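Local atomic coordinates of D-lactate dehydrogenase (Fermentative) (Pseudomonas aeruginosa, PDB entry 6ABJ), a protein that probably interconverts pyruvate and D-lactate with NADH or NAD+ as cofactor, as a tetrameric member of the D-isomer specific 2-hydroxyacid dehydrogenase family. Residues 29-33 with 323-328; 48-52 with 69-73; 85-89 with 331-335. Numbering follows the deposited sequence.

Contact 1 (29-33 with 323-328); sequences SESFQ and IADTTL
Residues 29-33 and 323-328 are both helical. Their segment axes come within 9.0 Å and cross at -56°. The nearest CA pair is Phe-32 with Ala-324, 5.1 Å apart. One turn earlier, Ser-29 O accepts from Gln-33 N at 2.9 Å. Ser-31 points its CA-to-CB bond toward the other helix. Its CB is 4.3 Å from Ala-324 CB, and its O is 3.8 Å from the same CB. The Ser-31 hydroxyl is turned back to its own helix and hydrogen-bonds to Tyr-27 O. Helix 26-35 follows strand 18-21, the first in the chain, of the five-stranded parallel sheet. Helix 317-335 is the last of the chain and returns to pack on this domain, as in other D-2-hydroxyacid dehydrogenases. The ring of Phe-32, with chi1 at -88° and chi2 at -83°, enters a hole formed by Ile-323, Ala-324, Thr-327 and Leu-328, a knob-into-hole fit. Ala-324 CB sits over the ring face in a CH-pi contact, 3.7 Å from the centroid. The closest approach is Phe-32 CE1 to Ala-324 CA, 3.6 Å. Near the ring plane, Thr-327 CB is 3.8 Å from Phe-32 CE1, and Leu-328 CD2 is 3.8 Å from Phe-32 CD1. Thr-327, in the m rotamer, donates a hydrogen bond from OG1 to Ile-323 O at 2.7 Å. Ile-323 packs on Phe-314, which binds NADH in another structure. Phe-32 also meets Phe-21 edge-to-face.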
# COMPACT_ATOMS: atom_id res chain seq x y z
N SER B 29 -7.33 -0.36 27.98
CA SER B 29 -7.22 -1.35 29.06
C SER B 29 -5.83 -1.36 29.64
O SER B 29 -5.66 -1.40 30.83
CB SER B 29 -7.69 -2.75 28.71
OG SER B 29 -7.34 -3.08 27.39
N GLU B 30 -4.82 -1.28 28.80
CA GLU B 30 -3.46 -1.32 29.27
C GLU B 30 -3.12 -0.10 30.12
O GLU B 30 -2.57 -0.24 31.22
CB GLU B 30 -2.57 -1.52 28.03
CG GLU B 30 -1.08 -1.59 28.26
CD GLU B 30 -0.46 -2.64 27.36
OE1 GLU B 30 -0.83 -2.74 26.14
OE2 GLU B 30 0.40 -3.38 27.87
N SER B 31 -3.52 1.11 29.70
CA SER B 31 -3.16 2.32 30.43
C SER B 31 -3.98 2.41 31.74
O SER B 31 -3.45 2.74 32.80
CB SER B 31 -3.38 3.59 29.58
OG SER B 31 -4.70 3.66 28.95
N PHE B 32 -5.28 2.14 31.64
CA PHE B 32 -6.17 2.28 32.83
C PHE B 32 -5.86 1.20 33.85
O PHE B 32 -5.91 1.46 35.04
CB PHE B 32 -7.64 2.26 32.42
CG PHE B 32 -8.17 3.62 32.06
CD1 PHE B 32 -8.59 4.48 33.05
CD2 PHE B 32 -8.16 4.08 30.75
CE1 PHE B 32 -9.05 5.72 32.75
CE2 PHE B 32 -8.62 5.34 30.44
CZ PHE B 32 -9.08 6.17 31.44
N GLN B 33 -5.54 -0.01 33.41
CA GLN B 33 -5.10 -1.01 34.41
C GLN B 33 -3.87 -0.59 35.19
O GLN B 33 -3.84 -0.77 36.40
CB GLN B 33 -4.94 -2.39 33.82
CG GLN B 33 -6.33 -2.90 33.55
CD GLN B 33 -6.42 -4.31 33.08
OE1 GLN B 33 -5.47 -4.86 32.54
NE2 GLN B 33 -7.58 -4.90 33.28
N ILE B 323 -3.83 10.61 30.77
CA ILE B 323 -5.29 10.56 30.57
C ILE B 323 -5.95 9.58 31.59
O ILE B 323 -7.01 9.85 32.17
CB ILE B 323 -5.62 10.09 29.15
CG1 ILE B 323 -5.42 11.25 28.13
CG2 ILE B 323 -7.04 9.54 29.01
CD1 ILE B 323 -5.23 10.75 26.71
N ALA B 324 -5.33 8.42 31.76
CA ALA B 324 -5.89 7.42 32.70
C ALA B 324 -5.83 7.89 34.14
O ALA B 324 -6.84 7.77 34.85
CB ALA B 324 -5.16 6.11 32.54
N ASP B 325 -4.69 8.45 34.56
CA ASP B 325 -4.49 8.98 35.92
C ASP B 325 -5.49 10.12 36.18
O ASP B 325 -6.14 10.19 37.23
CB ASP B 325 -3.07 9.59 36.03
CG ASP B 325 -1.96 8.56 36.04
OD1 ASP B 325 -2.20 7.36 36.06
OD2 ASP B 325 -0.80 8.99 36.04
N THR B 326 -5.59 11.05 35.24
CA THR B 326 -6.49 12.15 35.34
C THR B 326 -7.93 11.64 35.45
O THR B 326 -8.69 12.09 36.34
CB THR B 326 -6.29 13.14 34.20
OG1 THR B 326 -5.03 13.81 34.45
CG2 THR B 326 -7.35 14.17 34.22
N THR B 327 -8.31 10.68 34.61
CA THR B 327 -9.70 10.21 34.59
C THR B 327 -10.05 9.46 35.92
O THR B 327 -11.10 9.71 36.50
CB THR B 327 -9.92 9.33 33.37
OG1 THR B 327 -9.69 10.12 32.19
CG2 THR B 327 -11.32 8.74 33.35
N LEU B 328 -9.17 8.58 36.39
CA LEU B 328 -9.38 7.89 37.65
C LEU B 328 -9.38 8.87 38.84
O LEU B 328 -10.26 8.77 39.73
CB LEU B 328 -8.37 6.73 37.83
CG LEU B 328 -8.51 5.60 36.78
CD1 LEU B 328 -7.70 4.36 37.14
CD2 LEU B 328 -9.95 5.20 36.52

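Contact 2 (48-52 with 69-73); sequences AHLQA and NDDLS
A side chain stands in for a backbone carbonyl here. Asp-70 OD1 accepts the amide of Leu-50, with N to OD1 at 2.8 Å and a nearly straight N-H...O angle of 175°. Both segments are loops near the C-terminal ends of strands 42-45 and 63-66 in the five-stranded parallel sheet. Residues 69-73 lead into helix 74-82, so they form the turn of a strand-loop-helix unit. The nearest CA pairs are Leu-50 with Asp-70 at 4.9 Å and Gln-51 with Asp-71 at 5.0 Å. The pairs advance together, so the segments run side by side in the same direction. His-49 and Leu-50 are extended, with phi/psi of -63/145 and -76/130. Asp-70 and Asp-71 are also extended, at -82/147 and -91/109. A second hydrogen bond runs from Asp-71 N to Leu-50 O, 2.9 Å. Leu-50 is therefore held at both its N and its O. Asp-70 is in the m rotamer. Its OD1 also hydrogen-bonds to Ser-23 OG, and its OD2 to Phe-67 N. His-49 ND1 hydrogen-bonds to the same Ser-23 OG. His-49 CE1 lies 3.5 Å from Asn-69 ND2. Leu-50 has chi1 t and chi2 p, with its CA-to-CB bond toward 69-73, and meets Leu-72, which has chi1 m and chi2 t. Leu-72 continues inward to strand 87-90. Gln-51 CA packs on Asp-71 CB at 4.0 Å. Asp-71, with chi1 t, opens an Asx turn: its OD1 accepts from Ser-73 N at 3.1 Å. Ser-73 OG also donates to Asp-71 OD1, at 2.7 Å. The tightest apolar approach is Leu-50 CD2 to Leu-72 CD2, 3.4 Å.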
# COMPACT_ATOMS: atom_id res chain seq x y z
N ALA B 48 -17.89 -2.40 22.44
CA ALA B 48 -18.95 -1.76 21.67
C ALA B 48 -19.09 -0.30 21.99
O ALA B 48 -18.82 0.13 23.09
CB ALA B 48 -20.27 -2.47 21.95
N HIS B 49 -19.52 0.47 20.98
CA HIS B 49 -19.91 1.85 21.15
C HIS B 49 -21.11 2.01 22.08
O HIS B 49 -22.03 1.20 22.05
CB HIS B 49 -20.29 2.51 19.82
CG HIS B 49 -19.20 2.50 18.80
ND1 HIS B 49 -17.86 2.62 19.11
CD2 HIS B 49 -19.27 2.40 17.45
CE1 HIS B 49 -17.15 2.59 18.00
NE2 HIS B 49 -17.98 2.46 16.98
N LEU B 50 -21.11 3.10 22.84
CA LEU B 50 -22.30 3.50 23.54
C LEU B 50 -23.31 4.14 22.58
O LEU B 50 -22.98 5.04 21.80
CB LEU B 50 -21.94 4.50 24.64
CG LEU B 50 -23.13 5.07 25.39
CD1 LEU B 50 -23.87 3.99 26.16
CD2 LEU B 50 -22.63 6.18 26.32
N GLN B 51 -24.54 3.67 22.65
CA GLN B 51 -25.65 4.21 21.86
C GLN B 51 -26.94 3.64 22.50
O GLN B 51 -26.89 2.80 23.46
CB GLN B 51 -25.50 3.73 20.42
CG GLN B 51 -25.17 2.23 20.36
CD GLN B 51 -24.88 1.76 18.96
OE1 GLN B 51 -24.28 2.47 18.18
NE2 GLN B 51 -25.33 0.56 18.63
N ALA B 52 -28.09 4.08 21.98
CA ALA B 52 -29.39 3.72 22.57
C ALA B 52 -29.50 2.21 22.89
O ALA B 52 -29.87 1.82 24.01
CB ALA B 52 -30.53 4.18 21.67
N ASN B 69 -16.51 9.19 20.49
CA ASN B 69 -17.30 8.57 19.45
C ASN B 69 -18.49 7.83 20.06
O ASN B 69 -19.27 7.13 19.35
CB ASN B 69 -16.40 7.62 18.62
CG ASN B 69 -15.68 6.60 19.49
OD1 ASN B 69 -15.43 6.83 20.67
ND2 ASN B 69 -15.34 5.48 18.90
N ASP B 70 -18.59 7.91 21.38
CA ASP B 70 -19.75 7.36 22.07
C ASP B 70 -20.94 8.35 22.03
O ASP B 70 -20.79 9.58 22.02
CB ASP B 70 -19.38 7.04 23.51
CG ASP B 70 -18.49 5.80 23.63
OD1 ASP B 70 -18.83 4.76 23.03
OD2 ASP B 70 -17.47 5.85 24.36
N ASP B 71 -22.13 7.80 21.97
CA ASP B 71 -23.32 8.63 21.84
C ASP B 71 -23.87 8.98 23.25
O ASP B 71 -24.37 8.10 23.93
CB ASP B 71 -24.37 7.88 21.02
CG ASP B 71 -25.65 8.67 20.82
OD1 ASP B 71 -25.75 9.86 21.23
OD2 ASP B 71 -26.56 8.06 20.25
N LEU B 72 -23.72 10.24 23.64
CA LEU B 72 -24.25 10.74 24.93
C LEU B 72 -25.30 11.85 24.71
O LEU B 72 -25.30 12.95 25.38
CB LEU B 72 -23.09 11.25 25.80
CG LEU B 72 -22.23 10.10 26.36
CD1 LEU B 72 -20.88 10.61 26.86
CD2 LEU B 72 -23.00 9.40 27.47
N SER B 73 -26.18 11.57 23.75
CA SER B 73 -27.34 12.45 23.50
C SER B 73 -28.37 12.15 24.59
O SER B 73 -28.23 11.18 25.33
CB SER B 73 -27.92 12.18 22.07
OG SER B 73 -28.18 10.80 21.95

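Contact 3 (85-89 with 331-335); sequences TRLVA and IAAWQ
This is a strand-on-helix packing contact, away from the NADH-binding residues. It joins strand 87-90 of the five-stranded parallel sheet to the C-terminal end of helix 317-335. The axes of strand 87-89 and helix 331-335 run nearly antiparallel, at 158°, with a closest approach of 10.3 Å. The nearest CA pair is Ala-89 with Ile-331, 7.1 Å. Leu-87 and Ala-89 alternate with Val-88, and both point their CA-to-CB bonds toward the helix. Trp-334 points its own CA-to-CB bond toward 85-89, with chi1 t (161°) and chi2 at 82°. Leu-87 CB lies over its indole face in a CH-pi contact, 4.0 Å from the centroid of the six-membered ring. Leu-87 has chi1 t and chi2 p. Its CD2 reaches Trp-334 CD2 at 3.8 Å and Ile-331 CG1 at 4.0 Å. Ile-331, with chi1 m and chi2 t, extends its CD1 to 3.9 Å from Ala-89 CB. Arg-86 borders the tryptophan on the outer side. Trp-334 CH2 lies over the face of the Arg-86 guanidinium, 3.7 Å from Arg-86 NH1; Arg-86 NH1 also makes a salt bridge with Glu-62. Strand 87-90 lies between strand 63-66 and strand 110-111. Val-63 of strand 63-66 touches both Leu-87 and Ile-331, and Pro-109, just before strand 110-111, packs on Trp-334.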
# COMPACT_ATOMS: atom_id res chain seq x y z
N THR B 85 -26.70 4.69 36.59
CA THR B 85 -25.39 5.27 36.38
C THR B 85 -25.37 6.64 36.99
O THR B 85 -26.34 7.39 36.82
CB THR B 85 -25.03 5.29 34.88
OG1 THR B 85 -24.92 3.94 34.43
CG2 THR B 85 -23.76 6.04 34.65
N ARG B 86 -24.33 6.97 37.75
CA ARG B 86 -24.33 8.25 38.49
C ARG B 86 -23.26 9.22 38.03
O ARG B 86 -23.33 10.40 38.36
CB ARG B 86 -24.22 8.03 40.01
CG ARG B 86 -25.40 7.29 40.67
CD ARG B 86 -25.09 7.02 42.17
NE ARG B 86 -24.78 8.26 42.92
CZ ARG B 86 -23.85 8.37 43.89
NH1 ARG B 86 -23.14 7.33 44.33
NH2 ARG B 86 -23.63 9.55 44.45
N LEU B 87 -22.30 8.77 37.20
CA LEU B 87 -21.28 9.65 36.67
C LEU B 87 -20.86 9.17 35.24
O LEU B 87 -20.69 7.99 35.01
CB LEU B 87 -20.06 9.67 37.59
CG LEU B 87 -18.82 10.42 37.10
CD1 LEU B 87 -18.93 11.93 37.10
CD2 LEU B 87 -17.65 9.98 37.94
N VAL B 88 -20.69 10.15 34.35
CA VAL B 88 -20.12 9.92 33.03
C VAL B 88 -18.72 10.52 33.04
O VAL B 88 -18.58 11.72 33.21
CB VAL B 88 -20.96 10.67 31.96
CG1 VAL B 88 -20.31 10.55 30.57
CG2 VAL B 88 -22.39 10.14 31.93
N ALA B 89 -17.70 9.69 32.92
CA ALA B 89 -16.31 10.14 32.87
C ALA B 89 -15.85 10.04 31.41
O ALA B 89 -15.83 8.92 30.86
CB ALA B 89 -15.41 9.26 33.71
N ILE B 331 -12.62 10.60 38.99
CA ILE B 331 -13.68 9.72 39.47
C ILE B 331 -13.62 9.67 41.01
O ILE B 331 -14.69 9.70 41.67
CB ILE B 331 -13.58 8.31 38.82
CG1 ILE B 331 -14.07 8.35 37.36
CG2 ILE B 331 -14.47 7.30 39.55
CD1 ILE B 331 -13.70 7.13 36.54
N ALA B 332 -12.40 9.57 41.56
CA ALA B 332 -12.18 9.55 43.04
C ALA B 332 -12.67 10.86 43.64
O ALA B 332 -13.31 10.90 44.69
CB ALA B 332 -10.70 9.31 43.35
N ALA B 333 -12.39 11.94 42.93
CA ALA B 333 -12.81 13.27 43.34
C ALA B 333 -14.33 13.43 43.34
O ALA B 333 -14.93 13.95 44.32
CB ALA B 333 -12.12 14.34 42.51
N TRP B 334 -15.00 12.98 42.28
CA TRP B 334 -16.45 13.06 42.28
C TRP B 334 -17.01 12.34 43.49
O TRP B 334 -17.91 12.84 44.18
CB TRP B 334 -17.02 12.44 40.99
CG TRP B 334 -18.49 12.06 41.07
CD1 TRP B 334 -19.59 12.89 40.90
CD2 TRP B 334 -19.06 10.73 41.35
NE1 TRP B 334 -20.77 12.19 41.05
CE2 TRP B 334 -20.52 10.90 41.32
CE3 TRP B 334 -18.54 9.47 41.61
CZ2 TRP B 334 -21.39 9.84 41.55
CZ3 TRP B 334 -19.43 8.41 41.84
CH2 TRP B 334 -20.81 8.59 41.81
N GLN B 335 -16.49 11.14 43.72
CA GLN B 335 -16.83 10.27 44.87
C GLN B 335 -16.78 11.01 46.20
O GLN B 335 -17.65 10.82 47.04
CB GLN B 335 -15.83 9.12 44.90
CG GLN B 335 -16.24 7.87 45.62
CD GLN B 335 -15.04 6.92 45.80
OE1 GLN B 335 -14.37 6.48 44.83
NE2 GLN B 335 -14.75 6.61 47.05

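How the contacts relate
All three contacts lie in the domain of the five-stranded sheet. Contacts 1 and 3 share helix 317-335, contact 1 nearer its N-terminus. Their centres are about 14 Å apart, and they touch where Thr-327 CG2 meets Ala-89 CB at 4.1 Å. Contacts 2 and 3, centres about 18 Å apart, meet through Leu-72 CD1 and Val-88 CG1 at 3.8 Å. Contacts 1 and 2 do not touch (centres about 20 Å apart, nearest atoms about 11 Å). Along the chain come 29-33, contact 2, 85-89, strand 110-111, which completes the sheet, the NAD-binding domain and then helix 317-335. Contacts 1 and 3 tie the C-terminal helix to the N-terminal part of the chain; contact 2 is local.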